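Local coordinates for protein pyruvate kinase (Toxoplasma gondii, PDB 3GG8) that probably catalyses the last step of glycolysis, transferring a phosphoryl group from phosphoenolpyruvate to ADP to give pyruvate and ATP, at residues 120-132 and 172-184. Residues are numbered along the deposited sequence; the frame is centred on the assembly and turned at random.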
# COMPACT_ATOMS: atom_id res chain seq x y z
N LEU C 120 -54.87 -6.40 24.24
CA LEU C 120 -54.37 -7.69 24.68
C LEU C 120 -53.29 -7.50 25.73
O LEU C 120 -52.50 -6.55 25.65
CB LEU C 120 -53.84 -8.52 23.52
CG LEU C 120 -54.91 -8.89 22.50
CD1 LEU C 120 -54.75 -8.02 21.27
CD2 LEU C 120 -54.83 -10.36 22.16
N GLN C 121 -53.28 -8.40 26.71
CA GLN C 121 -52.35 -8.35 27.83
C GLN C 121 -51.17 -9.26 27.55
O GLN C 121 -51.32 -10.31 26.93
CB GLN C 121 -53.06 -8.85 29.09
CG GLN C 121 -53.01 -7.89 30.26
CD GLN C 121 -53.93 -6.72 30.04
OE1 GLN C 121 -53.50 -5.57 30.04
NE2 GLN C 121 -55.21 -7.01 29.82
N GLN C 122 -49.99 -8.87 28.04
CA GLN C 122 -48.81 -9.72 27.92
C GLN C 122 -49.07 -11.12 28.46
O GLN C 122 -49.60 -11.28 29.57
CB GLN C 122 -47.60 -9.10 28.62
CG GLN C 122 -46.38 -10.01 28.62
CD GLN C 122 -45.12 -9.32 29.08
OE1 GLN C 122 -44.92 -8.13 28.82
NE2 GLN C 122 -44.26 -10.07 29.76
N GLY C 123 -48.72 -12.14 27.68
CA GLY C 123 -48.91 -13.52 28.09
C GLY C 123 -50.33 -14.04 27.87
O GLY C 123 -50.64 -15.19 28.18
N ALA C 124 -51.19 -13.18 27.32
CA ALA C 124 -52.54 -13.59 26.97
C ALA C 124 -52.59 -14.25 25.60
O ALA C 124 -51.78 -13.95 24.71
CB ALA C 124 -53.52 -12.41 27.05
N THR C 125 -53.55 -15.16 25.46
CA THR C 125 -53.77 -15.99 24.27
C THR C 125 -54.57 -15.24 23.20
O THR C 125 -55.64 -14.70 23.49
CB THR C 125 -54.54 -17.27 24.69
OG1 THR C 125 -53.71 -18.05 25.56
CG2 THR C 125 -54.95 -18.11 23.48
N LEU C 126 -54.06 -15.24 21.97
CA LEU C 126 -54.79 -14.72 20.81
C LEU C 126 -54.86 -15.73 19.66
O LEU C 126 -53.83 -16.12 19.10
CB LEU C 126 -54.18 -13.41 20.31
CG LEU C 126 -54.67 -12.77 19.00
CD1 LEU C 126 -56.13 -12.32 19.07
CD2 LEU C 126 -53.76 -11.59 18.65
N LYS C 127 -56.07 -16.15 19.33
CA LYS C 127 -56.29 -17.00 18.17
C LYS C 127 -56.33 -16.11 16.94
O LYS C 127 -57.03 -15.09 16.92
CB LYS C 127 -57.60 -17.77 18.33
CG LYS C 127 -57.88 -18.80 17.26
CD LYS C 127 -58.90 -19.79 17.77
CE LYS C 127 -59.56 -20.57 16.65
NZ LYS C 127 -60.48 -21.61 17.24
N ILE C 128 -55.57 -16.48 15.91
CA ILE C 128 -55.69 -15.80 14.63
C ILE C 128 -56.21 -16.77 13.58
O ILE C 128 -55.55 -17.74 13.25
CB ILE C 128 -54.37 -15.15 14.17
CG1 ILE C 128 -53.88 -14.15 15.22
CG2 ILE C 128 -54.53 -14.47 12.79
CD1 ILE C 128 -52.55 -13.53 14.89
N VAL C 129 -57.40 -16.48 13.07
CA VAL C 129 -58.08 -17.38 12.12
C VAL C 129 -57.93 -16.93 10.66
O VAL C 129 -57.58 -15.78 10.38
CB VAL C 129 -59.59 -17.58 12.46
CG1 VAL C 129 -59.80 -17.99 13.92
CG2 VAL C 129 -60.42 -16.33 12.11
N THR C 130 -58.23 -17.86 9.75
CA THR C 130 -58.12 -17.66 8.32
C THR C 130 -59.46 -17.22 7.67
O THR C 130 -59.46 -16.72 6.54
CB THR C 130 -57.53 -18.96 7.66
OG1 THR C 130 -56.09 -18.91 7.68
CG2 THR C 130 -58.01 -19.15 6.23
N ASP C 131 -60.58 -17.39 8.37
CA ASP C 131 -61.89 -16.91 7.89
C ASP C 131 -61.99 -15.39 8.05
O ASP C 131 -62.18 -14.89 9.16
CB ASP C 131 -63.05 -17.61 8.62
CG ASP C 131 -64.43 -17.18 8.12
OD1 ASP C 131 -65.44 -17.67 8.68
OD2 ASP C 131 -64.54 -16.38 7.19
N TYR C 132 -61.87 -14.67 6.94
CA TYR C 132 -61.78 -13.22 6.97
C TYR C 132 -63.12 -12.54 7.22
O TYR C 132 -63.17 -11.34 7.46
CB TYR C 132 -61.06 -12.68 5.72
CG TYR C 132 -60.44 -11.29 5.92
CD1 TYR C 132 -59.34 -11.12 6.76
CD2 TYR C 132 -60.97 -10.17 5.30
CE1 TYR C 132 -58.77 -9.87 6.96
CE2 TYR C 132 -60.40 -8.89 5.50
CZ TYR C 132 -59.30 -8.76 6.33
OH TYR C 132 -58.73 -7.52 6.54
N VAL C 172 -50.37 -24.42 15.54
CA VAL C 172 -50.95 -24.20 14.21
C VAL C 172 -52.03 -25.23 13.91
O VAL C 172 -51.86 -26.40 14.23
CB VAL C 172 -49.88 -24.19 13.06
CG1 VAL C 172 -48.83 -23.12 13.29
CG2 VAL C 172 -49.21 -25.57 12.89
N GLY C 173 -53.13 -24.78 13.33
CA GLY C 173 -54.17 -25.68 12.84
C GLY C 173 -54.21 -25.55 11.33
O GLY C 173 -53.29 -25.01 10.73
N SER C 174 -55.28 -26.04 10.71
CA SER C 174 -55.43 -25.91 9.26
C SER C 174 -55.86 -24.51 8.83
O SER C 174 -55.41 -24.01 7.79
CB SER C 174 -56.43 -26.93 8.71
OG SER C 174 -57.61 -26.96 9.50
N ASP C 175 -56.72 -23.88 9.63
CA ASP C 175 -57.32 -22.59 9.28
C ASP C 175 -57.22 -21.59 10.43
O ASP C 175 -58.07 -20.71 10.57
CB ASP C 175 -58.79 -22.80 8.89
CG ASP C 175 -59.60 -23.52 9.97
OD1 ASP C 175 -60.77 -23.86 9.71
OD2 ASP C 175 -59.07 -23.76 11.08
N TYR C 176 -56.20 -21.75 11.27
CA TYR C 176 -56.00 -20.90 12.45
C TYR C 176 -54.61 -21.13 13.04
O TYR C 176 -53.94 -22.12 12.74
CB TYR C 176 -57.05 -21.18 13.53
CG TYR C 176 -56.82 -22.48 14.28
CD1 TYR C 176 -57.41 -23.66 13.83
CD2 TYR C 176 -56.01 -22.53 15.43
CE1 TYR C 176 -57.21 -24.86 14.49
CE2 TYR C 176 -55.79 -23.73 16.09
CZ TYR C 176 -56.40 -24.90 15.62
OH TYR C 176 -56.21 -26.11 16.26
N VAL C 177 -54.24 -20.22 13.93
CA VAL C 177 -52.99 -20.26 14.66
C VAL C 177 -53.31 -19.74 16.07
O VAL C 177 -54.09 -18.79 16.22
CB VAL C 177 -51.92 -19.38 13.93
CG1 VAL C 177 -50.80 -18.95 14.85
CG2 VAL C 177 -51.37 -20.11 12.71
N ILE C 178 -52.78 -20.42 17.08
CA ILE C 178 -52.86 -19.95 18.47
C ILE C 178 -51.59 -19.18 18.75
O ILE C 178 -50.48 -19.63 18.45
CB ILE C 178 -53.02 -21.12 19.51
CG1 ILE C 178 -54.10 -22.14 19.09
CG2 ILE C 178 -53.32 -20.58 20.92
CD1 ILE C 178 -55.51 -21.56 18.93
N THR C 179 -51.74 -17.99 19.30
CA THR C 179 -50.57 -17.18 19.57
C THR C 179 -50.60 -16.69 21.01
O THR C 179 -51.61 -16.85 21.71
CB THR C 179 -50.44 -15.98 18.60
OG1 THR C 179 -51.43 -14.99 18.89
CG2 THR C 179 -50.57 -16.42 17.15
N GLN C 180 -49.50 -16.09 21.45
CA GLN C 180 -49.41 -15.57 22.79
C GLN C 180 -48.77 -14.18 22.76
O GLN C 180 -47.67 -14.01 22.23
CB GLN C 180 -48.58 -16.54 23.62
CG GLN C 180 -48.76 -16.42 25.10
CD GLN C 180 -47.62 -17.10 25.82
OE1 GLN C 180 -47.78 -18.18 26.38
NE2 GLN C 180 -46.44 -16.48 25.77
N ALA C 181 -49.46 -13.19 23.31
CA ALA C 181 -48.98 -11.81 23.30
C ALA C 181 -47.66 -11.65 24.05
O ALA C 181 -47.54 -12.09 25.19
CB ALA C 181 -50.04 -10.87 23.86
N GLN C 182 -46.67 -11.03 23.41
CA GLN C 182 -45.35 -10.83 24.03
C GLN C 182 -45.32 -9.53 24.84
O GLN C 182 -44.49 -9.37 25.74
CB GLN C 182 -44.21 -10.88 23.00
CG GLN C 182 -43.99 -12.25 22.34
CD GLN C 182 -43.87 -13.40 23.35
OE1 GLN C 182 -42.86 -13.54 24.06
NE2 GLN C 182 -44.91 -14.23 23.41
N ASN C 183 -46.22 -8.61 24.50
CA ASN C 183 -46.40 -7.36 25.22
C ASN C 183 -47.89 -6.99 25.33
O ASN C 183 -48.74 -7.60 24.66
CB ASN C 183 -45.61 -6.23 24.54
CG ASN C 183 -46.10 -5.94 23.12
OD1 ASN C 183 -46.43 -4.80 22.79
ND2 ASN C 183 -46.13 -6.97 22.28
N THR C 184 -48.19 -6.02 26.19
CA THR C 184 -49.53 -5.43 26.29
C THR C 184 -49.71 -4.31 25.25
O THR C 184 -48.88 -3.40 25.16
CB THR C 184 -49.78 -4.88 27.72
OG1 THR C 184 -49.59 -5.94 28.67
CG2 THR C 184 -51.20 -4.31 27.86
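Leu-126 and Thr-179 form one of the two hydrogen-bonded pairs of an antiparallel ladder between strands 125-129 and 176-181, in the small beta domain (B domain) that pyruvate kinases insert into their (beta/alpha)8 barrel. The pair illustrates how a side chain can add a bond to a backbone ladder. Leu-126 O is gripped twice, by the backbone N-H and the hydroxyl of Thr-179; OG1 of Thr-179 lies 2.7 Å from Leu-126 O. The hydroxyl reaches it because chi1 of 72° sets OG1 between its own backbone N and carbonyl carbon. Both residues are buried, and this bond gives the hydroxyl an acceptor on the face that carries Leu-126 and Ile-128. There Thr-179 CG2 also meets Ile-128 CD1 at 4.2 Å, while Val-167 and Val-169 of strand 165-172 and Ile-141 of strand 140-142 continue the apolar layer.

Lys-127, Ile-178 and Tyr-176 lie on the other face. The extended lysine chain passes Ile-178 CD1 with its CG and CD, then brings NZ over the Tyr-176 ring, 5.0 Å from the centroid and 15° off the normal, a cation-pi contact. Tyr-176 OH is hydrogen-bonded to Glu-171, and Gly-173 CA lies 3.5 Å from the ring plane, offset toward the rim, on the face opposite the lysine; together they probably help to hold the ring.

Beyond the ladder, a type II turn from Gln-121 to Ala-124 folds against 181-184. Gly-123, at positive phi, gives its N-H to Ala-181 O, and Ala-181 N returns a nearly straight bond (171°) to Ala-124 O. Ala-181 CB packs against Gln-121 O. From the turn's second position, Gln-122 N donates to Thr-184 OG1 at 3.0 Å.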